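Local coordinates for protein SAHS1 (Ramazzottius varieornatus, PDB 5XN9) that shields other molecules when water is scarce, as a secreted, heat-soluble protein of the fatty-acid-binding-protein fold that forms an amorphous solid on drying, at residues 10-16 / 38-44; 93-97 / 109-114. All blocks are in the same frame, centred on the assembly; numbering follows the deposited sequence. Where two conformers were deposited one is given.

Contact 1 (10-16 / 38-44); sequences GKWESTD and NHKTFHK. With MG (magnesium ion), chain C; EDO (1,2-ethanediol), chain G.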
loop_
_atom_site.group_PDB
_atom_site.type_symbol
_atom_site.label_atom_id
_atom_site.label_comp_id
_atom_site.label_asym_id
_atom_site.label_seq_id
_atom_site.Cartn_x
_atom_site.Cartn_y
_atom_site.Cartn_z
ATOM N N GLY A 10 5.687 4.190 -10.551
ATOM C CA GLY A 10 6.931 4.858 -10.251
ATOM C C GLY A 10 7.507 4.373 -8.939
ATOM O O GLY A 10 7.081 3.363 -8.380
ATOM N N LYS A 11 8.503 5.113 -8.459
ATOM C CA LYS A 11 9.202 4.818 -7.216
ATOM C C LYS A 11 8.861 5.917 -6.223
ATOM O O LYS A 11 9.160 7.090 -6.468
ATOM C CB LYS A 11 10.709 4.780 -7.451
ATOM C CG LYS A 11 11.143 3.727 -8.435
ATOM C CD LYS A 11 12.664 3.635 -8.456
ATOM C CE LYS A 11 13.127 2.718 -9.554
ATOM N NZ LYS A 11 12.671 3.249 -10.862
ATOM N N TRP A 12 8.236 5.535 -5.115
ATOM C CA TRP A 12 7.695 6.473 -4.141
ATOM C C TRP A 12 8.342 6.236 -2.788
ATOM O O TRP A 12 8.557 5.090 -2.392
ATOM C CB TRP A 12 6.187 6.273 -4.003
ATOM C CG TRP A 12 5.463 6.390 -5.301
ATOM C CD1 TRP A 12 5.037 5.368 -6.108
ATOM C CD2 TRP A 12 5.081 7.603 -5.953
ATOM N NE1 TRP A 12 4.406 5.878 -7.221
ATOM C CE2 TRP A 12 4.427 7.247 -7.154
ATOM C CE3 TRP A 12 5.232 8.959 -5.641
ATOM C CZ2 TRP A 12 3.913 8.195 -8.031
ATOM C CZ3 TRP A 12 4.726 9.900 -6.516
ATOM C CH2 TRP A 12 4.074 9.513 -7.701
ATOM N N GLU A 13 8.615 7.320 -2.060
ATOM C CA GLU A 13 9.285 7.247 -0.770
ATOM C C GLU A 13 8.487 8.053 0.244
ATOM O O GLU A 13 8.010 9.145 -0.068
ATOM C CB GLU A 13 10.699 7.825 -0.900
ATOM C CG GLU A 13 11.440 8.007 0.398
ATOM C CD GLU A 13 12.803 8.633 0.187
ATOM O OE1 GLU A 13 13.453 8.995 1.188
ATOM O OE2 GLU A 13 13.224 8.761 -0.982
ATOM N N SER A 14 8.342 7.516 1.457
ATOM C CA SER A 14 7.541 8.190 2.477
ATOM C C SER A 14 8.190 9.492 2.927
ATOM O O SER A 14 9.408 9.672 2.845
ATOM C CB SER A 14 7.316 7.275 3.679
ATOM O OG SER A 14 8.539 6.896 4.280
ATOM N N THR A 15 7.355 10.416 3.390
ATOM C CA THR A 15 7.798 11.709 3.880
ATOM C C THR A 15 7.515 11.802 5.376
ATOM O O THR A 15 7.154 10.814 6.026
ATOM C CB THR A 15 7.077 12.829 3.124
ATOM O OG1 THR A 15 5.695 12.832 3.503
ATOM C CG2 THR A 15 7.190 12.627 1.615
ATOM N N ASP A 16 7.669 13.008 5.924
ATOM C CA ASP A 16 7.319 13.257 7.315
ATOM C C ASP A 16 5.823 13.430 7.527
ATOM O O ASP A 16 5.377 13.442 8.680
ATOM C CB ASP A 16 8.042 14.505 7.830
ATOM C CG ASP A 16 9.531 14.292 7.989
ATOM O OD1 ASP A 16 9.973 13.128 7.906
ATOM O OD2 ASP A 16 10.256 15.286 8.210
ATOM N N ASN A 38 6.629 6.299 12.016
ATOM C CA ASN A 38 6.746 6.734 10.635
ATOM C C ASN A 38 8.115 6.297 10.110
ATOM O O ASN A 38 9.022 7.099 9.911
ATOM C CB ASN A 38 6.547 8.246 10.518
ATOM C CG ASN A 38 6.572 8.735 9.086
ATOM O OD1 ASN A 38 6.517 7.945 8.148
ATOM N ND2 ASN A 38 6.651 10.048 8.912
ATOM N N HIS A 39 8.270 4.999 9.881
ATOM C CA HIS A 39 9.529 4.485 9.364
ATOM C C HIS A 39 9.566 4.613 7.851
ATOM O O HIS A 39 8.546 4.455 7.173
ATOM C CB HIS A 39 9.727 3.031 9.779
ATOM C CG HIS A 39 10.017 2.866 11.237
ATOM N ND1 HIS A 39 11.294 2.928 11.755
ATOM C CD2 HIS A 39 9.191 2.670 12.292
ATOM C CE1 HIS A 39 11.242 2.764 13.065
ATOM N NE2 HIS A 39 9.976 2.608 13.417
ATOM N N LYS A 40 10.755 4.908 7.328
ATOM C CA LYS A 40 10.939 5.112 5.897
ATOM C C LYS A 40 10.424 3.915 5.107
ATOM O O LYS A 40 10.842 2.773 5.331
ATOM C CB LYS A 40 12.425 5.342 5.616
ATOM C CG LYS A 40 12.771 5.568 4.156
ATOM C CD LYS A 40 12.072 6.783 3.587
ATOM C CE LYS A 40 12.518 8.067 4.261
ATOM N NZ LYS A 40 12.070 9.260 3.488
ATOM N N THR A 41 9.511 4.191 4.186
ATOM C CA THR A 41 8.795 3.170 3.440
ATOM C C THR A 41 8.858 3.526 1.966
ATOM O O THR A 41 8.728 4.697 1.596
ATOM C CB THR A 41 7.322 3.113 3.896
ATOM O OG1 THR A 41 7.276 2.797 5.296
ATOM C CG2 THR A 41 6.508 2.079 3.098
ATOM N N PHE A 42 9.057 2.515 1.130
ATOM C CA PHE A 42 9.111 2.690 -0.310
ATOM C C PHE A 42 8.027 1.848 -0.967
ATOM O O PHE A 42 7.816 0.687 -0.596
ATOM C CB PHE A 42 10.478 2.266 -0.857
ATOM C CG PHE A 42 11.617 3.053 -0.302
ATOM C CD1 PHE A 42 12.221 2.673 0.886
ATOM C CD2 PHE A 42 12.093 4.170 -0.968
ATOM C CE1 PHE A 42 13.285 3.406 1.409
ATOM C CE2 PHE A 42 13.153 4.902 -0.459
ATOM C CZ PHE A 42 13.749 4.523 0.733
ATOM N N HIS A 43 7.339 2.441 -1.936
ATOM C CA HIS A 43 6.422 1.734 -2.825
ATOM C C HIS A 43 6.948 1.905 -4.234
ATOM O O HIS A 43 7.131 3.036 -4.692
ATOM C CB HIS A 43 5.005 2.316 -2.767
ATOM C CG HIS A 43 4.294 2.042 -1.484
ATOM N ND1 HIS A 43 3.640 0.854 -1.241
ATOM C CD2 HIS A 43 4.148 2.788 -0.364
ATOM C CE1 HIS A 43 3.119 0.881 -0.028
ATOM N NE2 HIS A 43 3.409 2.045 0.523
ATOM N N LYS A 44 7.197 0.792 -4.916
ATOM C CA LYS A 44 7.606 0.803 -6.311
ATOM C C LYS A 44 6.569 0.021 -7.100
ATOM O O LYS A 44 6.296 -1.141 -6.792
ATOM C CB LYS A 44 9.008 0.205 -6.463
ATOM C CG LYS A 44 10.057 0.967 -5.671
ATOM C CD LYS A 44 11.445 0.373 -5.832
ATOM C CE LYS A 44 12.435 1.090 -4.912
ATOM N NZ LYS A 44 13.787 0.465 -4.878
HETATM MG MG MG C . 3.022 2.739 2.260
HETATM C C1 EDO G . 14.184 0.998 -12.661
HETATM O O1 EDO G . 15.045 0.384 -11.694
HETATM C C2 EDO G . 14.786 2.326 -13.110
HETATM O O2 EDO G . 13.753 3.157 -13.653
#
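Lys-40 ties the first and second strands of this fatty-acid-binding-protein-like beta barrel together from the loop ahead of strand 42-48: its NZ forms a salt bridge with Glu-13 OE1 (2.7 Å) and also donates to the backbone Ser-14 O (2.8 Å), the side chain curling back to reach both. The backbone ladder is antiparallel. Trp-12 and His-43 make the hydrogen-bonded pair, Trp-12 N to His-43 O at 2.8 Å and His-43 N to Trp-12 O at 3.0 Å. Two residues on, Ser-14 N donates to Thr-41 O (2.8 Å), but Thr-41 N turns to the side-chain Ser-14 OG (2.9 Å), so a hydroxyl replaces a carbonyl as the strand pairing gives way to loop. Asn-38 ND2 extends the contact to Thr-15 O (3.0 Å), while its OD1 is held by Arg-132 of strand 128-136. Side chains alternate between the faces. Lys-11, Glu-13, Phe-42 and Lys-44 share one, where Glu-13 CG lies 3.6 Å from Phe-42 CE2 and Lys-11 CG touches Lys-44 CG (4.1 Å) before the two chains part. Trp-12 and His-43 occupy the buried face, with Trp-12 NE1 hydrogen-bonded to Trp-8 O and His-43 ND1 to His-54 NE2. His-43 NE2 binds the magnesium ion at 1.9 Å, a site that Tyr-134 OH shares.

Contact 2 (93-97 / 109-114); sequences GNLKA and HDEYKV. With ZN (zinc ion), chain D.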
loop_
_atom_site.group_PDB
_atom_site.type_symbol
_atom_site.label_atom_id
_atom_site.label_comp_id
_atom_site.label_asym_id
_atom_site.label_seq_id
_atom_site.Cartn_x
_atom_site.Cartn_y
_atom_site.Cartn_z
ATOM N N GLY A 93 -8.077 7.738 -12.511
ATOM C CA GLY A 93 -6.641 7.899 -12.462
ATOM C C GLY A 93 -5.962 7.390 -11.212
ATOM O O GLY A 93 -4.727 7.414 -11.141
ATOM N N ASN A 94 -6.716 6.916 -10.225
ATOM C CA ASN A 94 -6.157 6.449 -8.967
ATOM C C ASN A 94 -6.209 4.931 -8.882
ATOM O O ASN A 94 -6.932 4.267 -9.624
ATOM C CB ASN A 94 -6.912 7.063 -7.786
ATOM C CG ASN A 94 -6.863 8.573 -7.803
ATOM O OD1 ASN A 94 -5.873 9.160 -8.240
ATOM N ND2 ASN A 94 -7.936 9.215 -7.350
ATOM N N LEU A 95 -5.421 4.388 -7.962
ATOM C CA LEU A 95 -5.314 2.949 -7.757
ATOM C C LEU A 95 -5.909 2.613 -6.398
ATOM O O LEU A 95 -5.623 3.293 -5.410
ATOM C CB LEU A 95 -3.847 2.516 -7.800
ATOM C CG LEU A 95 -3.549 1.029 -7.612
ATOM C CD1 LEU A 95 -4.086 0.198 -8.778
ATOM C CD2 LEU A 95 -2.053 0.808 -7.433
ATOM N N LYS A 96 -6.744 1.578 -6.350
ATOM C CA LYS A 96 -7.343 1.128 -5.101
ATOM C C LYS A 96 -7.066 -0.355 -4.916
ATOM O O LYS A 96 -7.033 -1.110 -5.887
ATOM C CB LYS A 96 -8.859 1.367 -5.093
ATOM C CG LYS A 96 -9.217 2.839 -5.052
ATOM C CD LYS A 96 -10.701 3.071 -4.832
ATOM C CE LYS A 96 -10.987 4.541 -4.522
ATOM N NZ LYS A 96 -12.419 4.865 -4.682
ATOM N N ALA A 97 -6.846 -0.770 -3.672
ATOM C CA ALA A 97 -6.745 -2.183 -3.339
ATOM C C ALA A 97 -7.789 -2.530 -2.289
ATOM O O ALA A 97 -7.921 -1.834 -1.266
ATOM C CB ALA A 97 -5.351 -2.573 -2.842
ATOM N N HIS A 109 -9.171 -1.032 3.039
ATOM C CA HIS A 109 -9.129 -0.262 1.803
ATOM C C HIS A 109 -7.806 0.481 1.731
ATOM O O HIS A 109 -7.419 1.160 2.688
ATOM C CB HIS A 109 -10.270 0.757 1.763
ATOM C CG HIS A 109 -11.617 0.147 1.556
ATOM N ND1 HIS A 109 -12.786 0.872 1.656
ATOM C CD2 HIS A 109 -11.984 -1.120 1.249
ATOM C CE1 HIS A 109 -13.815 0.074 1.429
ATOM N NE2 HIS A 109 -13.355 -1.138 1.172
ATOM N N ASP A 110 -7.118 0.349 0.602
ATOM C CA ASP A 110 -5.942 1.147 0.299
ATOM C C ASP A 110 -6.265 1.985 -0.927
ATOM O O ASP A 110 -6.906 1.504 -1.863
ATOM C CB ASP A 110 -4.769 0.240 -0.066
ATOM C CG ASP A 110 -4.026 -0.271 1.140
ATOM O OD1 ASP A 110 -4.343 0.166 2.268
ATOM O OD2 ASP A 110 -3.112 -1.101 0.953
ATOM N N GLU A 111 -5.868 3.246 -0.904
ATOM C CA GLU A 111 -6.013 4.095 -2.074
ATOM C C GLU A 111 -4.689 4.786 -2.340
ATOM O O GLU A 111 -3.976 5.166 -1.407
ATOM C CB GLU A 111 -7.140 5.130 -1.916
ATOM C CG GLU A 111 -7.308 6.043 -3.130
ATOM C CD GLU A 111 -8.259 7.197 -2.882
ATOM O OE1 GLU A 111 -9.317 7.246 -3.537
ATOM O OE2 GLU A 111 -7.949 8.055 -2.031
ATOM N N TYR A 112 -4.353 4.917 -3.617
ATOM C CA TYR A 112 -3.155 5.624 -4.058
ATOM C C TYR A 112 -3.595 6.744 -4.989
ATOM O O TYR A 112 -4.111 6.478 -6.079
ATOM C CB TYR A 112 -2.209 4.679 -4.808
ATOM C CG TYR A 112 -1.732 3.515 -3.974
ATOM C CD1 TYR A 112 -2.551 2.410 -3.757
ATOM C CD2 TYR A 112 -0.461 3.516 -3.404
ATOM C CE1 TYR A 112 -2.120 1.344 -2.984
ATOM C CE2 TYR A 112 -0.021 2.450 -2.627
ATOM C CZ TYR A 112 -0.860 1.369 -2.421
ATOM O OH TYR A 112 -0.446 0.309 -1.640
ATOM N N LYS A 113 -3.382 7.990 -4.569
ATOM C CA LYS A 113 -3.874 9.156 -5.291
ATOM C C LYS A 113 -2.711 10.112 -5.512
ATOM O O LYS A 113 -2.120 10.610 -4.546
ATOM C CB LYS A 113 -4.983 9.829 -4.477
ATOM C CG LYS A 113 -5.504 11.142 -5.025
ATOM C CD LYS A 113 -6.546 11.705 -4.063
ATOM C CE LYS A 113 -6.969 13.132 -4.405
ATOM N NZ LYS A 113 -8.081 13.604 -3.523
ATOM N N VAL A 114 -2.387 10.370 -6.776
ATOM C CA VAL A 114 -1.217 11.160 -7.139
ATOM C C VAL A 114 -1.685 12.572 -7.457
ATOM O O VAL A 114 -2.413 12.793 -8.429
ATOM C CB VAL A 114 -0.449 10.529 -8.309
ATOM C CG1 VAL A 114 0.647 11.468 -8.791
ATOM C CG2 VAL A 114 0.137 9.193 -7.884
HETATM ZN ZN ZN D . -14.513 -2.656 0.428
HETATM O O HOH W 1 -3.074 8.450 -8.795
#
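Asn-94, the first residue of strand 94-101, packs its CB 3.3 Å from Tyr-112 O, and its OD1 accepts from a water (2.9 Å) that in turn accepts from Val-114 N (2.9 Å), a bridge that prolongs the ladder where direct backbone pairing stops. Leu-95 and Tyr-112 form a hydrogen-bonded antiparallel pair, Leu-95 N to Tyr-112 O at 3.1 Å and Tyr-112 N to Leu-95 O at 2.7 Å. Their side chains lie together on the inner face, CB to CB 4.0 Å; Leu-95 also rests on Tyr-88 and Trp-8, and the Tyr-112 hydroxyl is hydrogen-bonded to Lys-121. Lys-96 points to the other face beside Glu-111, its non-hydrogen-bonded partner. Lys-96 CE comes within 3.3 Å of Glu-111 OE1, but NZ stays 4.1 Å from that oxygen, beyond a salt bridge, and pairs instead with Asp-91. Ala-97 returns to the inner face and closes a second hydrogen-bonded pair with Asp-110: Ala-97 N to Asp-110 O is 2.9 Å and Asp-110 N to Ala-97 O is 3.0 Å. Just past it, His-109 NE2 binds zinc at 2.0 Å, together with Glu-98. Hydrogen-bonded pairs flanking a non-hydrogen-bonded one are the regular ladder of an antiparallel beta hairpin, here strands 94-101 and 106-114 in the wall of a fatty-acid-binding-protein-like barrel.

Overall arrangement
Contacts 1 and 2 are separate pairings in one antiparallel sheet, their centres 15 Å apart. Strands 128-136 and 118-125 lie between them in strand order, so the curved wall brings their inward side chains together: Trp-12 CZ2 is 3.9 Å from Val-114 CG2, and His-43 CE1 is 4.0 Å from Tyr-112 OH. Lys-121 touches His-43 and is hydrogen-bonded to the Tyr-112 hydroxyl. The magnesium site of contact 1 faces the interior; acetic acid, probably from the crystallisation liquor, is bound about 3 Å from the His-43 side chain, and Tyr-112 also has bound acetic acid about 5 Å away (nearest atoms), consistent with a pocket like that of fatty-acid-binding proteins. The zinc ligand of contact 2, His-109, is instead exposed.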